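Side-chain contacts in uncharacterized protein YfeY (Escherichia coli, PDB 2QZB), which is of unknown function and belongs to the DUF1131 family, with a signal sequence and lipoprotein motif in its precursor that suggest an envelope location: residues V84-S87 with D88-A91; G98-F101 with S102-Y105; M148-D151 with D152-K155. All coordinates share one frame; numbering follows the deposited sequence.

Interaction 1. Residues V84-S87 with D88-A91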
loop_
_atom_site.group_PDB
_atom_site.type_symbol
_atom_site.label_atom_id
_atom_site.label_comp_id
_atom_site.label_asym_id
_atom_site.label_seq_id
_atom_site.Cartn_x
_atom_site.Cartn_y
_atom_site.Cartn_z
ATOM N N VAL A 84 -2.007 -0.501 -2.285
ATOM C CA VAL A 84 -2.905 0.230 -3.172
ATOM C C VAL A 84 -2.047 1.180 -3.972
ATOM O O VAL A 84 -1.254 1.949 -3.409
ATOM C CB VAL A 84 -4.043 0.965 -2.430
ATOM C CG1 VAL A 84 -4.979 1.741 -3.428
ATOM C CG2 VAL A 84 -4.893 -0.018 -1.638
ATOM N N LEU A 85 -2.169 1.113 -5.283
ATOM C CA LEU A 85 -1.452 2.049 -6.149
ATOM C C LEU A 85 -2.403 2.899 -6.990
ATOM O O LEU A 85 -1.973 3.787 -7.719
ATOM C CB LEU A 85 -0.503 1.276 -7.058
ATOM C CG LEU A 85 0.526 0.364 -6.364
ATOM C CD1 LEU A 85 0.026 -1.044 -6.036
ATOM C CD2 LEU A 85 1.666 0.225 -7.278
ATOM N N ASP A 86 -3.685 2.588 -6.909
ATOM C CA ASP A 86 -4.756 3.279 -7.631
ATOM C C ASP A 86 -4.980 4.639 -6.987
ATOM O O ASP A 86 -5.358 4.733 -5.787
ATOM C CB ASP A 86 -6.038 2.464 -7.522
ATOM C CG ASP A 86 -7.178 2.996 -8.392
ATOM O OD1 ASP A 86 -7.119 4.134 -8.928
ATOM O OD2 ASP A 86 -8.158 2.242 -8.524
ATOM N N SER A 87 -4.744 5.693 -7.780
ATOM C CA SER A 87 -4.789 7.047 -7.234
ATOM C C SER A 87 -6.213 7.411 -6.847
ATOM O O SER A 87 -6.415 8.284 -6.021
ATOM C CB SER A 87 -4.193 8.062 -8.225
ATOM O OG SER A 87 -4.962 8.039 -9.418
ATOM N N ASP A 88 -7.192 6.716 -7.423
ATOM C CA ASP A 88 -8.592 6.889 -7.078
ATOM C C ASP A 88 -9.047 6.296 -5.740
ATOM O O ASP A 88 -10.200 6.486 -5.345
ATOM C CB ASP A 88 -9.492 6.324 -8.180
ATOM C CG ASP A 88 -9.223 6.960 -9.542
ATOM O OD1 ASP A 88 -9.190 6.203 -10.550
ATOM O OD2 ASP A 88 -9.031 8.205 -9.573
ATOM N N ILE A 89 -8.178 5.577 -5.046
ATOM C CA ILE A 89 -8.566 5.029 -3.736
ATOM C C ILE A 89 -7.752 5.742 -2.669
ATOM O O ILE A 89 -6.561 5.487 -2.552
ATOM C CB ILE A 89 -8.286 3.491 -3.690
ATOM C CG1 ILE A 89 -9.039 2.812 -4.846
ATOM C CG2 ILE A 89 -8.616 2.880 -2.290
ATOM C CD1 ILE A 89 -8.772 1.359 -4.968
ATOM N N PRO A 90 -8.388 6.618 -1.880
ATOM C CA PRO A 90 -7.635 7.271 -0.820
ATOM C C PRO A 90 -7.687 6.445 0.475
ATOM O O PRO A 90 -8.468 5.509 0.582
ATOM C CB PRO A 90 -8.380 8.609 -0.653
ATOM C CG PRO A 90 -9.905 8.204 -0.921
ATOM C CD PRO A 90 -9.823 6.982 -1.857
ATOM N N ALA A 91 -6.826 6.774 1.432
ATOM C CA ALA A 91 -6.951 6.288 2.787
ATOM C C ALA A 91 -8.038 7.101 3.491
ATOM O O ALA A 91 -8.282 8.243 3.133
ATOM C CB ALA A 91 -5.610 6.424 3.520
HETATM O O HOH W 1 -4.844 7.144 -3.660
#
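Asp86 and Ile89 meet across a type I beta turn. The amide N of Ile89 donates to Asp86 O at 3.0 Å, closing the turn. The side chain of Asp86 folds back over the same turn. Its CG stands anti to the backbone N (chi1 -172°), which carries the carboxylate toward Asp88. There OD1 accepts from Asp88 N at 3.0 Å, with the donor well above the carboxylate plane. The other oxygen, Asp86 OD2, lies 3.7 Å from Ile89 CD1, and the two side chains cross at about a right angle.

Asp88 OD1 comes within 3.3 Å of Asp86 OD1, two acceptors that would probably repel each other if left alone. Lys64 NZ forms salt bridges with both, which probably offsets the repulsion. Tyr43 OH bonds to Asp86 OD2. Replacing Asp86 by an alanine removes both oxygens, and the amide of Asp88 would probably lose its side-chain acceptor while Lys64 and Tyr43 lose a shared partner.

The rest of the contact is apolar. Val84 CG1 stands anti to the backbone N (chi1 180°) and approaches Ile89 CB at 3.8 Å, again at about a right angle. A water lies within donating distance of Ser87 O and Ile89 O, but has more acceptors around it than protons.

The turn follows strand 81-84. Ile89 also packs on Met70 of strand 67-73, and Val84 and Ile89 both touch Val16 of strand 16-17.

Interaction 2. Residues G98-F101 with S102-Y105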
loop_
_atom_site.group_PDB
_atom_site.type_symbol
_atom_site.label_atom_id
_atom_site.label_comp_id
_atom_site.label_asym_id
_atom_site.label_seq_id
_atom_site.Cartn_x
_atom_site.Cartn_y
_atom_site.Cartn_z
ATOM N N GLY A 98 0.162 10.628 -4.365
ATOM C CA GLY A 98 0.466 11.999 -4.603
ATOM C C GLY A 98 0.498 12.939 -3.404
ATOM O O GLY A 98 1.010 14.042 -3.536
ATOM N N THR A 99 -0.013 12.533 -2.231
ATOM C CA THR A 99 0.048 13.420 -1.061
ATOM C C THR A 99 1.529 13.759 -0.808
ATOM O O THR A 99 2.355 12.864 -0.820
ATOM C CB THR A 99 -0.592 12.763 0.172
ATOM O OG1 THR A 99 -1.983 12.596 -0.096
ATOM C CG2 THR A 99 -0.438 13.646 1.480
ATOM N N PRO A 100 1.867 15.050 -0.611
ATOM C CA PRO A 100 3.243 15.426 -0.276
ATOM C C PRO A 100 3.666 14.899 1.116
ATOM O O PRO A 100 2.885 14.902 2.058
ATOM C CB PRO A 100 3.220 16.962 -0.310
ATOM C CG PRO A 100 1.981 17.303 -1.225
ATOM C CD PRO A 100 0.996 16.234 -0.771
ATOM N N PHE A 101 4.890 14.414 1.222
ATOM C CA PHE A 101 5.430 14.038 2.542
ATOM C C PHE A 101 5.217 15.122 3.626
ATOM O O PHE A 101 4.759 14.822 4.739
ATOM C CB PHE A 101 6.933 13.755 2.369
ATOM C CG PHE A 101 7.620 13.291 3.621
ATOM C CD1 PHE A 101 7.593 11.944 3.990
ATOM C CD2 PHE A 101 8.364 14.189 4.396
ATOM C CE1 PHE A 101 8.242 11.492 5.146
ATOM C CE2 PHE A 101 9.029 13.759 5.544
ATOM C CZ PHE A 101 8.963 12.414 5.936
ATOM N N SER A 102 5.547 16.372 3.270
ATOM C CA SER A 102 5.501 17.559 4.150
ATOM C C SER A 102 4.101 17.944 4.616
ATOM O O SER A 102 3.950 18.699 5.608
ATOM C CB SER A 102 6.135 18.745 3.421
ATOM O OG SER A 102 5.460 18.992 2.191
ATOM N N ASP A 103 3.083 17.398 3.938
ATOM C CA ASP A 103 1.695 17.501 4.402
ATOM C C ASP A 103 1.458 16.648 5.685
ATOM O O ASP A 103 0.551 16.906 6.497
ATOM C CB ASP A 103 0.739 17.039 3.271
ATOM C CG ASP A 103 0.358 18.174 2.303
ATOM O OD1 ASP A 103 0.964 19.258 2.361
ATOM O OD2 ASP A 103 -0.559 17.989 1.471
ATOM N N LEU A 104 2.265 15.613 5.857
ATOM C CA LEU A 104 1.978 14.623 6.901
ATOM C C LEU A 104 2.985 14.577 8.008
ATOM O O LEU A 104 2.609 14.316 9.147
ATOM C CB LEU A 104 1.862 13.216 6.295
ATOM C CG LEU A 104 0.820 13.132 5.187
ATOM C CD1 LEU A 104 0.994 11.831 4.439
ATOM C CD2 LEU A 104 -0.599 13.303 5.738
ATOM N N TYR A 105 4.254 14.801 7.670
ATOM C CA TYR A 105 5.370 14.621 8.611
ATOM C C TYR A 105 6.304 15.813 8.575
ATOM O O TYR A 105 6.614 16.332 7.506
ATOM C CB TYR A 105 6.178 13.344 8.335
ATOM C CG TYR A 105 5.327 12.094 8.238
ATOM C CD1 TYR A 105 4.797 11.510 9.374
ATOM C CD2 TYR A 105 5.004 11.549 6.992
ATOM C CE1 TYR A 105 3.988 10.373 9.301
ATOM C CE2 TYR A 105 4.156 10.410 6.892
ATOM C CZ TYR A 105 3.687 9.822 8.056
ATOM O OH TYR A 105 2.888 8.708 7.982
#
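The ring of Phe101 has Tyr105 CB over one face. That carbon lies 4.2 Å from the ring centroid, a CH-pi contact. The Tyr105 ring continues past the Phe101 ring at an oblique angle, with planes 42° apart and centroids 5.4 Å apart. The nearest ring carbons are Phe101 CE1 and Tyr105 CD2, at 3.7 Å. Leu104 CB sits above one face of the Tyr105 ring, near its rim. Phe137 of strand 133-138 makes an edge-to-face pair with Phe101.

The side chain of Phe101 leaves the helix start with CG anti to the backbone N (chi1 -177°), beside its own carbonyl carbon. The backbone turn sets Tyr105 CB over the phenyl ring; its CG, anti to the carbonyl carbon (chi1 -52°), then swings the tyrosine ring until CD2 comes up to Phe101 CE1. The hydroxyl of Tyr105 bonds to Lys126 O.

The other side chains meet at the start of the turn. Asp103 slants across the proline ring, its OD2 3.2 Å from Pro100 CD. Thr99 CG2 touches Leu104 CD1 at 3.8 Å, and those two side chains cross at about a right angle. Thr99 OG1 is held by Lys96 O.

Backbone bonds fix the turn. Asp103 N donates to Pro100 O. Phe101 O accepts two bonds, from Leu104 N at 2.8 Å and from Tyr105 N at 3.0 Å.

Bonds from residues three and four along to one carbonyl mark a single, short helical turn. Phe101 and Tyr105 also touch Cys125, which is disulfide-bonded to Cys112. Phe101 of the short, weakly bonded helix 101-104 and Tyr105 just after it thus pack on strands 123-126 and 133-138 of the antiparallel sheet.

Interaction 3. Residues M148-D151 with D152-K155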
loop_
_atom_site.group_PDB
_atom_site.type_symbol
_atom_site.label_atom_id
_atom_site.label_comp_id
_atom_site.label_asym_id
_atom_site.label_seq_id
_atom_site.Cartn_x
_atom_site.Cartn_y
_atom_site.Cartn_z
ATOM N N MET A 148 17.615 5.681 4.888
ATOM C CA MET A 148 16.597 6.674 4.548
ATOM C C MET A 148 17.308 7.971 4.191
ATOM O O MET A 148 18.221 8.366 4.895
ATOM C CB MET A 148 15.677 6.958 5.749
ATOM C CG MET A 148 14.487 6.060 5.903
ATOM S SD MET A 148 13.191 6.903 6.822
ATOM C CE MET A 148 13.951 7.152 8.442
ATOM N N PRO A 149 16.901 8.647 3.092
ATOM C CA PRO A 149 17.357 10.028 2.859
ATOM C C PRO A 149 16.906 11.012 3.968
ATOM O O PRO A 149 15.982 10.714 4.737
ATOM C CB PRO A 149 16.696 10.408 1.530
ATOM C CG PRO A 149 16.339 9.160 0.901
ATOM C CD PRO A 149 16.029 8.182 2.006
ATOM N N SER A 150 17.557 12.165 4.031
ATOM C CA SER A 150 17.317 13.150 5.067
ATOM C C SER A 150 15.953 13.816 4.912
ATOM O O SER A 150 15.293 13.658 3.871
ATOM C CB SER A 150 18.391 14.223 5.000
ATOM O OG SER A 150 18.070 15.180 4.002
ATOM N N ASP A 151 15.581 14.599 5.933
ATOM C CA ASP A 151 14.325 15.344 5.977
ATOM C C ASP A 151 14.195 16.413 4.871
ATOM O O ASP A 151 13.095 16.641 4.372
ATOM C CB ASP A 151 14.108 15.968 7.372
ATOM C CG ASP A 151 14.075 14.925 8.509
ATOM O OD1 ASP A 151 13.523 13.804 8.321
ATOM O OD2 ASP A 151 14.604 15.238 9.606
ATOM N N ASP A 152 15.292 17.081 4.494
ATOM C CA ASP A 152 15.223 18.112 3.421
ATOM C C ASP A 152 14.955 17.557 2.031
ATOM O O ASP A 152 14.394 18.259 1.180
ATOM C CB ASP A 152 16.499 18.964 3.331
ATOM C CG ASP A 152 16.615 19.959 4.451
ATOM O OD1 ASP A 152 15.767 20.878 4.542
ATOM O OD2 ASP A 152 17.583 19.823 5.240
ATOM N N THR A 153 15.442 16.350 1.767
ATOM C CA THR A 153 15.112 15.647 0.534
ATOM C C THR A 153 13.673 15.133 0.576
ATOM O O THR A 153 12.891 15.370 -0.361
ATOM C CB THR A 153 16.018 14.418 0.327
ATOM O OG1 THR A 153 17.368 14.851 0.170
ATOM C CG2 THR A 153 15.588 13.631 -0.930
ATOM N N LEU A 154 13.344 14.434 1.665
ATOM C CA LEU A 154 12.038 13.806 1.818
ATOM C C LEU A 154 10.856 14.769 1.770
ATOM O O LEU A 154 9.780 14.351 1.370
ATOM C CB LEU A 154 11.964 12.964 3.086
ATOM C CG LEU A 154 12.847 11.717 3.132
ATOM C CD1 LEU A 154 12.649 11.000 4.482
ATOM C CD2 LEU A 154 12.541 10.785 1.963
ATOM N N LYS A 155 11.048 16.039 2.141
ATOM C CA LYS A 155 9.900 16.960 2.251
ATOM C C LYS A 155 9.103 17.050 0.945
ATOM O O LYS A 155 7.879 17.186 0.976
ATOM C CB LYS A 155 10.281 18.359 2.787
ATOM C CG LYS A 155 11.279 19.111 1.923
ATOM C CD LYS A 155 11.716 20.476 2.531
ATOM C CE LYS A 155 12.100 21.454 1.391
ATOM N NZ LYS A 155 13.175 22.471 1.715
#
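Leu154 lies over the peptide carbonyls that lead into its own helix. Its CD1 is 3.4 Å from Pro149 O, and its CG is 3.2 Å from Ser150 O. The other methyl, CD2, reaches the proline ring at CB, 4.2 Å away. CG stands anti to the carbonyl carbon of Leu154 (chi1 -67°), beside the backbone N. This turns the branched end back along the chain toward Pro149. The contact with the ring is loose. Pro149 CB also lies near Thr153 CG2. Pro149 packs further on Trp141 and on Val123 of strand 123-126, while Leu154 touches Ala108.

Ser150 is the N-cap of helix 151-154. Its OG lies between its own backbone N and carbonyl carbon (chi1 82°), a position that turns the hydroxyl to the first turn. OG is 3.4 Å from Asp152 N and 3.9 Å from Thr153 OG1. The cap residue also accepts through its backbone. Leu154 N donates to Ser150 O at 3.0 Å, nearly straight at 166°. Lys155 N donates to Asp151 O at 3.1 Å, but that bond is bent and weak.

Asp151 and Asp152 stand at the N-terminal end of the helix, where a negative charge would probably be favoured by the helix dipole. Their carboxylates are well apart, with the OD2 atoms of Asp151 and Asp152 separated by 7.0 Å. Asp151 OD1 accepts from Ala108 N, which ties the helix start to the loop beyond helix 101-104. Asp152 is exposed. Lys155 rests its CB against Asp151 O, and its amino end leads away from the preceding segment.

Overall arrangement
Interaction 1 is the most buried; its centre lies about 9 Å from the centre of the chain, the nearest of the three. Interactions 2 and 3 are only partly buried and lie farther out, on the same side. Chemistry follows place. The turn at 84-91 pairs a buried and an exposed carboxylate at one lysine, whereas 98-105 relies on aromatic rings and 148-155 on a capped helix start with a small apolar patch. Interactions 2 and 3 touch directly: Phe101 CB meets Leu154 O at 3.1 Å, and Ser102 OG makes a weak bond to Lys155 O. Both pack on strand 123-126. Interaction 1 touches neither; it follows strand 81-84 and packs on strands 16-17 and 67-73.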